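Local coordinates for thiamine-binding periplasmic protein (Escherichia coli, PDB 2QRY) that binds thiamine, thiamine phosphate and thiamine diphosphate with high affinity in the periplasm as the solute-binding component of the ThiBPQ ABC transporter, at residues 202-205 with 206-210; 236-240 with 241-245; 182-185 with 186-190; 144-147 with 148-152. All coordinates share one frame; numbering follows the deposited sequence.

Contact 1 of 4, residues 202-205 with 206-210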
loop_
_atom_site.group_PDB
_atom_site.type_symbol
_atom_site.label_atom_id
_atom_site.label_comp_id
_atom_site.label_asym_id
_atom_site.label_seq_id
_atom_site.Cartn_x
_atom_site.Cartn_y
_atom_site.Cartn_z
ATOM N N GLU A 202 3.155 -8.352 9.654
ATOM C CA GLU A 202 3.073 -8.727 11.063
ATOM C C GLU A 202 1.716 -8.365 11.652
ATOM O O GLU A 202 1.132 -9.139 12.416
ATOM C CB GLU A 202 4.173 -8.041 11.872
ATOM C CG GLU A 202 4.058 -8.311 13.366
ATOM C CD GLU A 202 5.171 -7.671 14.165
ATOM O OE1 GLU A 202 5.865 -6.776 13.635
ATOM O OE2 GLU A 202 5.343 -8.066 15.330
ATOM N N ALA A 203 1.227 -7.180 11.294
ATOM C CA ALA A 203 -0.065 -6.696 11.766
ATOM C C ALA A 203 -1.184 -7.670 11.414
ATOM O O ALA A 203 -1.962 -8.082 12.276
ATOM C CB ALA A 203 -0.365 -5.338 11.149
ATOM N N TYR A 204 -1.260 -8.028 10.136
ATOM C CA TYR A 204 -2.292 -8.931 9.646
ATOM C C TYR A 204 -2.164 -10.311 10.274
ATOM O O TYR A 204 -3.162 -10.962 10.592
ATOM C CB TYR A 204 -2.217 -9.018 8.112
ATOM C CG TYR A 204 -3.546 -9.323 7.462
ATOM C CD1 TYR A 204 -3.879 -10.621 7.081
ATOM C CD2 TYR A 204 -4.494 -8.317 7.273
ATOM C CE1 TYR A 204 -5.130 -10.913 6.526
ATOM C CE2 TYR A 204 -5.745 -8.593 6.721
ATOM C CZ TYR A 204 -6.058 -9.893 6.351
ATOM O OH TYR A 204 -7.296 -10.174 5.815
ATOM N N GLY A 205 -0.931 -10.751 10.472
ATOM C CA GLY A 205 -0.711 -12.049 11.081
ATOM C C GLY A 205 -1.241 -12.114 12.502
ATOM O O GLY A 205 -1.840 -13.120 12.900
ATOM N N LEU A 206 -1.018 -11.052 13.275
ATOM C CA LEU A 206 -1.501 -11.024 14.648
ATOM C C LEU A 206 -3.018 -11.027 14.604
ATOM O O LEU A 206 -3.663 -11.691 15.405
ATOM C CB LEU A 206 -0.997 -9.780 15.380
ATOM C CG LEU A 206 0.519 -9.675 15.552
ATOM C CD1 LEU A 206 0.877 -8.289 16.044
ATOM C CD2 LEU A 206 1.002 -10.740 16.527
ATOM N N PHE A 207 -3.600 -10.294 13.661
ATOM C CA PHE A 207 -5.050 -10.277 13.558
ATOM C C PHE A 207 -5.556 -11.701 13.347
ATOM O O PHE A 207 -6.410 -12.183 14.096
ATOM C CB PHE A 207 -5.507 -9.395 12.393
ATOM C CG PHE A 207 -6.938 -9.632 11.975
ATOM C CD1 PHE A 207 -7.994 -9.264 12.803
ATOM C CD2 PHE A 207 -7.225 -10.236 10.747
ATOM C CE1 PHE A 207 -9.329 -9.497 12.416
ATOM C CE2 PHE A 207 -8.546 -10.472 10.346
ATOM C CZ PHE A 207 -9.603 -10.101 11.188
ATOM N N LEU A 208 -5.020 -12.376 12.333
ATOM C CA LEU A 208 -5.439 -13.738 12.027
ATOM C C LEU A 208 -5.219 -14.683 13.202
ATOM O O LEU A 208 -5.917 -15.686 13.330
ATOM C CB LEU A 208 -4.704 -14.261 10.798
ATOM C CG LEU A 208 -5.009 -13.510 9.506
ATOM C CD1 LEU A 208 -4.109 -14.021 8.403
ATOM C CD2 LEU A 208 -6.471 -13.695 9.139
ATOM N N LYS A 209 -4.247 -14.368 14.054
ATOM C CA LYS A 209 -3.980 -15.200 15.219
ATOM C C LYS A 209 -4.957 -14.883 16.359
ATOM O O LYS A 209 -4.958 -15.553 17.391
ATOM C CB LYS A 209 -2.523 -15.029 15.674
ATOM C CG LYS A 209 -1.548 -15.894 14.870
ATOM C CD LYS A 209 -0.076 -15.614 15.177
ATOM C CE LYS A 209 0.386 -14.295 14.551
ATOM N NZ LYS A 209 1.870 -14.085 14.609
ATOM N N GLY A 210 -5.789 -13.860 16.159
ATOM C CA GLY A 210 -6.777 -13.489 17.160
ATOM C C GLY A 210 -6.393 -12.399 18.146
ATOM O O GLY A 210 -7.147 -12.118 19.078
HETATM O O HOH W 1 2.216 -12.129 12.785
#
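Y204 and F207 meet as a T-shaped pair, the edge of the phenylalanine turned toward the face of the tyrosine, with centroids 5.8 Å apart and planes at 57°. One turn on from the tyrosine, L208 brings CD1 to 3.7 Å from Y204 CD1, approaching the ring obliquely. Both aromatic residues swing CG away from their own backbone N (chi1 -152° in Y204), which brings the edge of F207 to the face of Y204. The same helix turn supplies the second shell: L208 N donates to Y204 O over 2.9 Å, and F207 N reaches A203 O. The C-terminal end closes in a Schellman motif, where G210, with positive phi, returns its N to F207 O at 2.7 Å. K209 folds its chain, bent at chi3, back along the G205 carbonyl, and a water accepting from K209 NZ (2.7 Å) donates in turn to E202 O. The side chain of Y204 lies about 4 Å from the bound thiamin phosphate and from the side chains of W200 and S221, both thiamine-binding residues. Helix 200-208 lies with A203 and L206 against strands 156-159 and 193-197, F207 against strand 214-218, and L208 beside H225 of helix 221-229.

Contact 2 of 4, residues 236-240 with 241-245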
loop_
_atom_site.group_PDB
_atom_site.type_symbol
_atom_site.label_atom_id
_atom_site.label_comp_id
_atom_site.label_asym_id
_atom_site.label_seq_id
_atom_site.Cartn_x
_atom_site.Cartn_y
_atom_site.Cartn_z
ATOM N N ALA A 236 -14.180 -6.275 5.255
ATOM C CA ALA A 236 -13.609 -4.949 5.422
ATOM C C ALA A 236 -14.797 -4.043 5.708
ATOM O O ALA A 236 -15.734 -3.975 4.909
ATOM C CB ALA A 236 -12.905 -4.512 4.140
ATOM N N ALA A 237 -14.764 -3.356 6.845
ATOM C CA ALA A 237 -15.861 -2.472 7.228
ATOM C C ALA A 237 -15.919 -1.239 6.336
ATOM O O ALA A 237 -14.929 -0.529 6.168
ATOM C CB ALA A 237 -15.718 -2.068 8.679
ATOM N N ASN A 238 -17.088 -1.004 5.752
ATOM C CA ASN A 238 -17.305 0.132 4.864
ATOM C C ASN A 238 -17.744 1.328 5.711
ATOM O O ASN A 238 -18.856 1.343 6.238
ATOM C CB ASN A 238 -18.377 -0.241 3.828
ATOM C CG ASN A 238 -18.476 0.759 2.677
ATOM O OD1 ASN A 238 -17.476 1.332 2.230
ATOM N ND2 ASN A 238 -19.687 0.947 2.174
ATOM N N PHE A 239 -16.868 2.322 5.856
ATOM C CA PHE A 239 -17.197 3.496 6.664
ATOM C C PHE A 239 -17.866 4.628 5.883
ATOM O O PHE A 239 -17.529 4.899 4.733
ATOM C CB PHE A 239 -15.948 4.020 7.387
ATOM C CG PHE A 239 -15.404 3.075 8.431
ATOM C CD1 PHE A 239 -16.180 2.018 8.909
ATOM C CD2 PHE A 239 -14.124 3.256 8.948
ATOM C CE1 PHE A 239 -15.693 1.156 9.882
ATOM C CE2 PHE A 239 -13.624 2.392 9.930
ATOM C CZ PHE A 239 -14.413 1.341 10.397
ATOM N N SER A 240 -18.820 5.285 6.540
ATOM C CA SER A 240 -19.586 6.370 5.940
ATOM C C SER A 240 -18.786 7.622 5.578
ATOM O O SER A 240 -19.227 8.412 4.744
ATOM C CB SER A 240 -20.764 6.744 6.854
ATOM O OG SER A 240 -20.333 7.161 8.139
ATOM N N GLU A 241 -17.624 7.821 6.194
ATOM C CA GLU A 241 -16.823 8.989 5.850
ATOM C C GLU A 241 -16.169 8.769 4.488
ATOM O O GLU A 241 -15.748 9.717 3.825
ATOM C CB GLU A 241 -15.726 9.245 6.894
ATOM C CG GLU A 241 -16.236 9.538 8.295
ATOM C CD GLU A 241 -16.190 8.314 9.187
ATOM O OE1 GLU A 241 -16.013 7.197 8.649
ATOM O OE2 GLU A 241 -16.333 8.469 10.418
ATOM N N GLY A 242 -16.108 7.511 4.061
ATOM C CA GLY A 242 -15.465 7.198 2.799
ATOM C C GLY A 242 -14.082 6.649 3.119
ATOM O O GLY A 242 -13.673 6.657 4.281
ATOM N N HIS A 243 -13.358 6.188 2.104
ATOM C CA HIS A 243 -12.034 5.609 2.309
ATOM C C HIS A 243 -10.905 6.285 1.533
ATOM O O HIS A 243 -11.117 6.846 0.451
ATOM C CB HIS A 243 -12.086 4.121 1.975
ATOM C CG HIS A 243 -13.012 3.350 2.863
ATOM N ND1 HIS A 243 -12.577 2.344 3.700
ATOM C CD2 HIS A 243 -14.340 3.483 3.095
ATOM C CE1 HIS A 243 -13.596 1.895 4.412
ATOM N NE2 HIS A 243 -14.677 2.569 4.065
ATOM N N TYR A 244 -9.703 6.223 2.102
ATOM C CA TYR A 244 -8.529 6.834 1.499
ATOM C C TYR A 244 -7.964 5.961 0.390
ATOM O O TYR A 244 -7.815 4.752 0.551
ATOM C CB TYR A 244 -7.460 7.098 2.566
ATOM C CG TYR A 244 -6.447 8.138 2.149
ATOM C CD1 TYR A 244 -5.482 7.854 1.179
ATOM C CD2 TYR A 244 -6.469 9.424 2.702
ATOM C CE1 TYR A 244 -4.558 8.826 0.767
ATOM C CE2 TYR A 244 -5.553 10.399 2.301
ATOM C CZ TYR A 244 -4.601 10.093 1.334
ATOM O OH TYR A 244 -3.688 11.043 0.937
ATOM N N LEU A 245 -7.644 6.592 -0.734
ATOM C CA LEU A 245 -7.129 5.883 -1.895
ATOM C C LEU A 245 -5.624 5.745 -1.941
ATOM O O LEU A 245 -4.887 6.694 -1.650
ATOM C CB LEU A 245 -7.588 6.582 -3.178
ATOM C CG LEU A 245 -6.915 6.150 -4.489
ATOM C CD1 LEU A 245 -7.348 4.745 -4.881
ATOM C CD2 LEU A 245 -7.299 7.138 -5.587
#
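F239 and H243 are joined across a type I beta turn, F239 to G242, that leads into strand 243-252. The turn is closed by G242 N donating to F239 O at 3.0 Å, the donor standing above the carbonyl plane. G242, with phi 102°, adopts a conformation that a side chain would oppose. The imidazole makes the more distinctive link: H243 places CG opposite its own carbonyl carbon (chi1 -62°), turning the ring back toward the 237-239 backbone, where NE2 accepts the F239 N-H at 2.8 Å, almost within the ring plane. Along the same ring edge, CE1 lies 3.3 Å from A237 O. As ND1 is bonded to F128 O of strand 121-133, the ring is held at both nitrogens and its rotation is fixed. A leucine here would probably leave the amide of F239 and the carbonyl of F128 without their mates. H243 also packs on W173 and comes about 4 Å from the side chain of T219, a thiamine-binding residue. E241 bends at chi2 (99°), carrying its carboxylate back beside F239, where OE1 and OE2 accept hydrogen bonds from the backbone N atoms of L144 and K145; E241 OE1 also lies 3.4 Å from F239 CB.

Contact 3 of 4, residues 182-185 with 186-190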
loop_
_atom_site.group_PDB
_atom_site.type_symbol
_atom_site.label_atom_id
_atom_site.label_comp_id
_atom_site.label_asym_id
_atom_site.label_seq_id
_atom_site.Cartn_x
_atom_site.Cartn_y
_atom_site.Cartn_z
ATOM N N ALA A 182 -7.377 15.573 15.305
ATOM C CA ALA A 182 -6.723 14.278 15.163
ATOM C C ALA A 182 -6.063 13.759 16.450
ATOM O O ALA A 182 -6.236 12.597 16.814
ATOM C CB ALA A 182 -5.687 14.340 14.034
ATOM N N PRO A 183 -5.298 14.613 17.154
ATOM C CA PRO A 183 -4.642 14.158 18.385
ATOM C C PRO A 183 -5.580 13.646 19.471
ATOM O O PRO A 183 -5.296 12.636 20.115
ATOM C CB PRO A 183 -3.829 15.382 18.828
ATOM C CG PRO A 183 -4.579 16.531 18.237
ATOM C CD PRO A 183 -4.967 16.021 16.871
ATOM N N GLN A 184 -6.691 14.340 19.678
ATOM C CA GLN A 184 -7.656 13.924 20.686
ATOM C C GLN A 184 -8.265 12.596 20.237
ATOM O O GLN A 184 -8.484 11.692 21.044
ATOM C CB GLN A 184 -8.743 14.988 20.844
ATOM C CG GLN A 184 -9.801 14.669 21.898
ATOM C CD GLN A 184 -9.206 14.432 23.283
ATOM O OE1 GLN A 184 -8.467 15.274 23.810
ATOM N NE2 GLN A 184 -9.531 13.285 23.882
ATOM N N ALA A 185 -8.527 12.483 18.940
ATOM C CA ALA A 185 -9.086 11.256 18.388
ATOM C C ALA A 185 -8.058 10.144 18.562
ATOM O O ALA A 185 -8.399 9.018 18.936
ATOM C CB ALA A 185 -9.413 11.441 16.911
ATOM N N TRP A 186 -6.797 10.466 18.297
ATOM C CA TRP A 186 -5.731 9.487 18.438
ATOM C C TRP A 186 -5.610 8.963 19.866
ATOM O O TRP A 186 -5.363 7.772 20.073
ATOM C CB TRP A 186 -4.391 10.072 17.966
ATOM C CG TRP A 186 -4.176 9.948 16.467
ATOM C CD1 TRP A 186 -4.062 10.967 15.560
ATOM C CD2 TRP A 186 -4.073 8.732 15.715
ATOM N NE1 TRP A 186 -3.896 10.458 14.292
ATOM C CE2 TRP A 186 -3.902 9.090 14.361
ATOM C CE3 TRP A 186 -4.110 7.374 16.057
ATOM C CZ2 TRP A 186 -3.768 8.136 13.345
ATOM C CZ3 TRP A 186 -3.977 6.427 15.048
ATOM C CH2 TRP A 186 -3.808 6.813 13.707
ATOM N N GLN A 187 -5.781 9.837 20.854
ATOM C CA GLN A 187 -5.701 9.382 22.241
ATOM C C GLN A 187 -6.797 8.353 22.522
ATOM O O GLN A 187 -6.570 7.372 23.227
ATOM C CB GLN A 187 -5.824 10.557 23.209
ATOM C CG GLN A 187 -4.617 11.478 23.172
ATOM C CD GLN A 187 -4.757 12.673 24.091
ATOM O OE1 GLN A 187 -4.983 12.525 25.294
ATOM N NE2 GLN A 187 -4.615 13.870 23.527
ATOM N N LYS A 188 -7.977 8.571 21.949
ATOM C CA LYS A 188 -9.096 7.655 22.128
ATOM C C LYS A 188 -8.828 6.333 21.422
ATOM O O LYS A 188 -9.182 5.272 21.938
ATOM C CB LYS A 188 -10.395 8.265 21.587
ATOM C CG LYS A 188 -10.889 9.484 22.349
ATOM C CD LYS A 188 -12.129 10.073 21.682
ATOM C CE LYS A 188 -12.615 11.328 22.400
ATOM N NZ LYS A 188 -13.744 11.965 21.657
ATOM N N LEU A 189 -8.208 6.394 20.242
ATOM C CA LEU A 189 -7.905 5.175 19.496
ATOM C C LEU A 189 -6.800 4.385 20.198
ATOM O O LEU A 189 -6.779 3.159 20.143
ATOM C CB LEU A 189 -7.456 5.500 18.065
ATOM C CG LEU A 189 -7.984 4.579 16.953
ATOM C CD1 LEU A 189 -7.259 4.876 15.644
ATOM C CD2 LEU A 189 -7.792 3.123 17.334
ATOM N N ALA A 190 -5.882 5.095 20.847
ATOM C CA ALA A 190 -4.775 4.449 21.552
ATOM C C ALA A 190 -5.271 3.492 22.635
ATOM O O ALA A 190 -4.626 2.483 22.918
ATOM C CB ALA A 190 -3.852 5.508 22.167
#
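A182 and W186 begin the backbone ladder of this helix: W186 N donates to A182 O at 2.7 Å. Q187 to P183 and L189 to A185 repeat the pattern, whereas the bond from K188 N to Q184 O is stretched to 3.3 Å. P183, which has no N-H to give, suits the first turn. The apolar contact keeps the same spacing. With chi1 at -85°, the indole leans back over the first turn; W186 CD1 lies 4.0 Å from A182 CB. A close carbon-oxygen approach accompanies it, W186 CD1 to A182 O at 3.0 Å. Helix 182-190 is amphipathic, and its buried side carries A182, A185, W186 and L189: W186 meets W324 edge-to-face and touches M174, while L189 lies on L147. A serine in place of W186 would probably open a gap between this helix and helix 310-328, leaving W324 without its aromatic partner. Q184 and Q187 meet loosely on the exposed side, while K188, partly covered, also packs on helix 144-149. Q184, bent at chi2 (57°), sets its NE2 3.9 Å from K188 CE and its OE1 4.1 Å from Q187 NE2, with the two amide planes 44° apart.

Contact 4 of 4, residues 144-147 with 148-152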
loop_
_atom_site.group_PDB
_atom_site.type_symbol
_atom_site.label_atom_id
_atom_site.label_comp_id
_atom_site.label_asym_id
_atom_site.label_seq_id
_atom_site.Cartn_x
_atom_site.Cartn_y
_atom_site.Cartn_z
ATOM N N LEU A 144 -15.233 5.574 10.785
ATOM C CA LEU A 144 -13.966 5.703 11.491
ATOM C C LEU A 144 -14.250 6.393 12.814
ATOM O O LEU A 144 -13.629 6.092 13.839
ATOM C CB LEU A 144 -12.981 6.545 10.676
ATOM C CG LEU A 144 -11.480 6.237 10.819
ATOM C CD1 LEU A 144 -10.671 7.399 10.236
ATOM C CD2 LEU A 144 -11.118 6.032 12.268
ATOM N N LYS A 145 -15.208 7.315 12.783
ATOM C CA LYS A 145 -15.588 8.074 13.971
ATOM C C LYS A 145 -16.091 7.166 15.088
ATOM O O LYS A 145 -15.716 7.336 16.249
ATOM C CB LYS A 145 -16.653 9.108 13.606
ATOM C CG LYS A 145 -17.220 9.888 14.785
ATOM C CD LYS A 145 -18.003 11.102 14.287
ATOM C CE LYS A 145 -18.602 11.913 15.425
ATOM N NZ LYS A 145 -19.789 11.235 16.012
ATOM N N GLU A 146 -16.938 6.201 14.739
ATOM C CA GLU A 146 -17.465 5.282 15.734
ATOM C C GLU A 146 -16.346 4.409 16.304
ATOM O O GLU A 146 -16.244 4.239 17.517
ATOM C CB GLU A 146 -18.554 4.404 15.128
ATOM C CG GLU A 146 -18.992 3.283 16.048
ATOM C CD GLU A 146 -20.193 2.525 15.529
ATOM O OE1 GLU A 146 -20.288 2.310 14.300
ATOM O OE2 GLU A 146 -21.034 2.129 16.358
ATOM N N LEU A 147 -15.512 3.863 15.424
ATOM C CA LEU A 147 -14.396 3.027 15.849
ATOM C C LEU A 147 -13.547 3.743 16.897
ATOM O O LEU A 147 -13.098 3.130 17.865
ATOM C CB LEU A 147 -13.528 2.655 14.641
ATOM C CG LEU A 147 -12.205 1.917 14.879
ATOM C CD1 LEU A 147 -11.656 1.392 13.560
ATOM C CD2 LEU A 147 -11.194 2.858 15.503
ATOM N N VAL A 148 -13.335 5.039 16.698
ATOM C CA VAL A 148 -12.532 5.842 17.613
ATOM C C VAL A 148 -13.256 6.246 18.896
ATOM O O VAL A 148 -12.680 6.219 19.986
ATOM C CB VAL A 148 -12.049 7.150 16.930
ATOM C CG1 VAL A 148 -11.390 8.063 17.960
ATOM C CG2 VAL A 148 -11.078 6.837 15.799
ATOM N N GLU A 149 -14.525 6.612 18.765
ATOM C CA GLU A 149 -15.299 7.089 19.903
ATOM C C GLU A 149 -16.224 6.121 20.637
ATOM O O GLU A 149 -16.585 6.368 21.789
ATOM C CB GLU A 149 -16.078 8.325 19.459
ATOM C CG GLU A 149 -15.164 9.498 19.148
ATOM C CD GLU A 149 -15.804 10.531 18.252
ATOM O OE1 GLU A 149 -17.009 10.815 18.439
ATOM O OE2 GLU A 149 -15.098 11.063 17.365
ATOM N N SER A 150 -16.598 5.025 19.987
ATOM C CA SER A 150 -17.491 4.037 20.590
ATOM C C SER A 150 -17.043 3.585 21.971
ATOM O O SER A 150 -15.858 3.630 22.297
ATOM C CB SER A 150 -17.613 2.815 19.676
ATOM O OG SER A 150 -18.447 1.823 20.243
ATOM N N ASP A 151 -18.002 3.142 22.776
ATOM C CA ASP A 151 -17.717 2.665 24.124
ATOM C C ASP A 151 -17.360 1.186 24.067
ATOM O O ASP A 151 -16.897 0.614 25.053
ATOM C CB ASP A 151 -18.933 2.856 25.032
ATOM C CG ASP A 151 -19.510 4.252 24.943
ATOM O OD1 ASP A 151 -20.052 4.608 23.866
ATOM O OD2 ASP A 151 -19.420 4.993 25.949
ATOM N N GLN A 152 -17.592 0.567 22.912
ATOM C CA GLN A 152 -17.272 -0.844 22.728
ATOM C C GLN A 152 -15.761 -1.014 22.911
ATOM O O GLN A 152 -14.986 -0.131 22.541
ATOM C CB GLN A 152 -17.667 -1.297 21.318
ATOM C CG GLN A 152 -19.149 -1.134 20.977
ATOM C CD GLN A 152 -19.973 -2.389 21.243
ATOM O OE1 GLN A 152 -20.112 -2.830 22.387
ATOM N NE2 GLN A 152 -20.526 -2.971 20.177
#
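L144 and V148 form the close-packed side of this short helix, CD2 of the leucine reaching CG2 of the valine at 3.6 Å. V148 sets CG1 anti to its backbone N (chi1 172°), which leaves CG2 beside that N and directed back at the preceding turn. L147 adds its own CD2 at 4.0 Å from V148 CG2, so one valine methyl touches both leucines. The other side, where K145 is exposed to solvent and E149 only partly covered, is held more slackly. There the K145 and E149 chains slant across each other, and their salt bridge is long, 3.7 Å from K145 NZ to E149 OE1; K145 CG lies closer still, 3.5 Å from E149 OE2. That second oxygen is bonded to Y178 OH, which probably does more than the lysine to fix the carboxylate. E146 extends toward the loop before the helix, where its OE1 accepts from Q142 N. Helical geometry stops at S150, whose N still donates to E146 O at 2.6 Å. Beyond it an ST turn forms: S150 OG, anti to its own N, accepts from Q152 N at 3.1 Å. Helix 144-149 presents L144 to W173 and M174 of helix 165-178 and V148 to Y178 of the same helix, while L147 and V148 face L189 of helix 182-190.

How the contacts relate
In chain order the contacts run 4, 3, 1, 2, and none nests in or crosses another, because each joins neighbouring stretches of one continuous segment; the loops they close are single helical turns or, in contact 2, a beta turn. Helix 144-149 of contact 4 packs against helices 165-178 and 182-190, and there contacts 3 and 4 touch, as V148 CG1 comes 3.3 Å from A185 O. Contacts 4 and 2, far apart in sequence, also touch: the E241 carboxylate meets the first backbone N atoms of helix 144-149, so that the 236-245 turn joins this helix to the sheet. Contact 1 stands apart, beside the thiamine site, its centre about 21 Å from those of contacts 2 and 4.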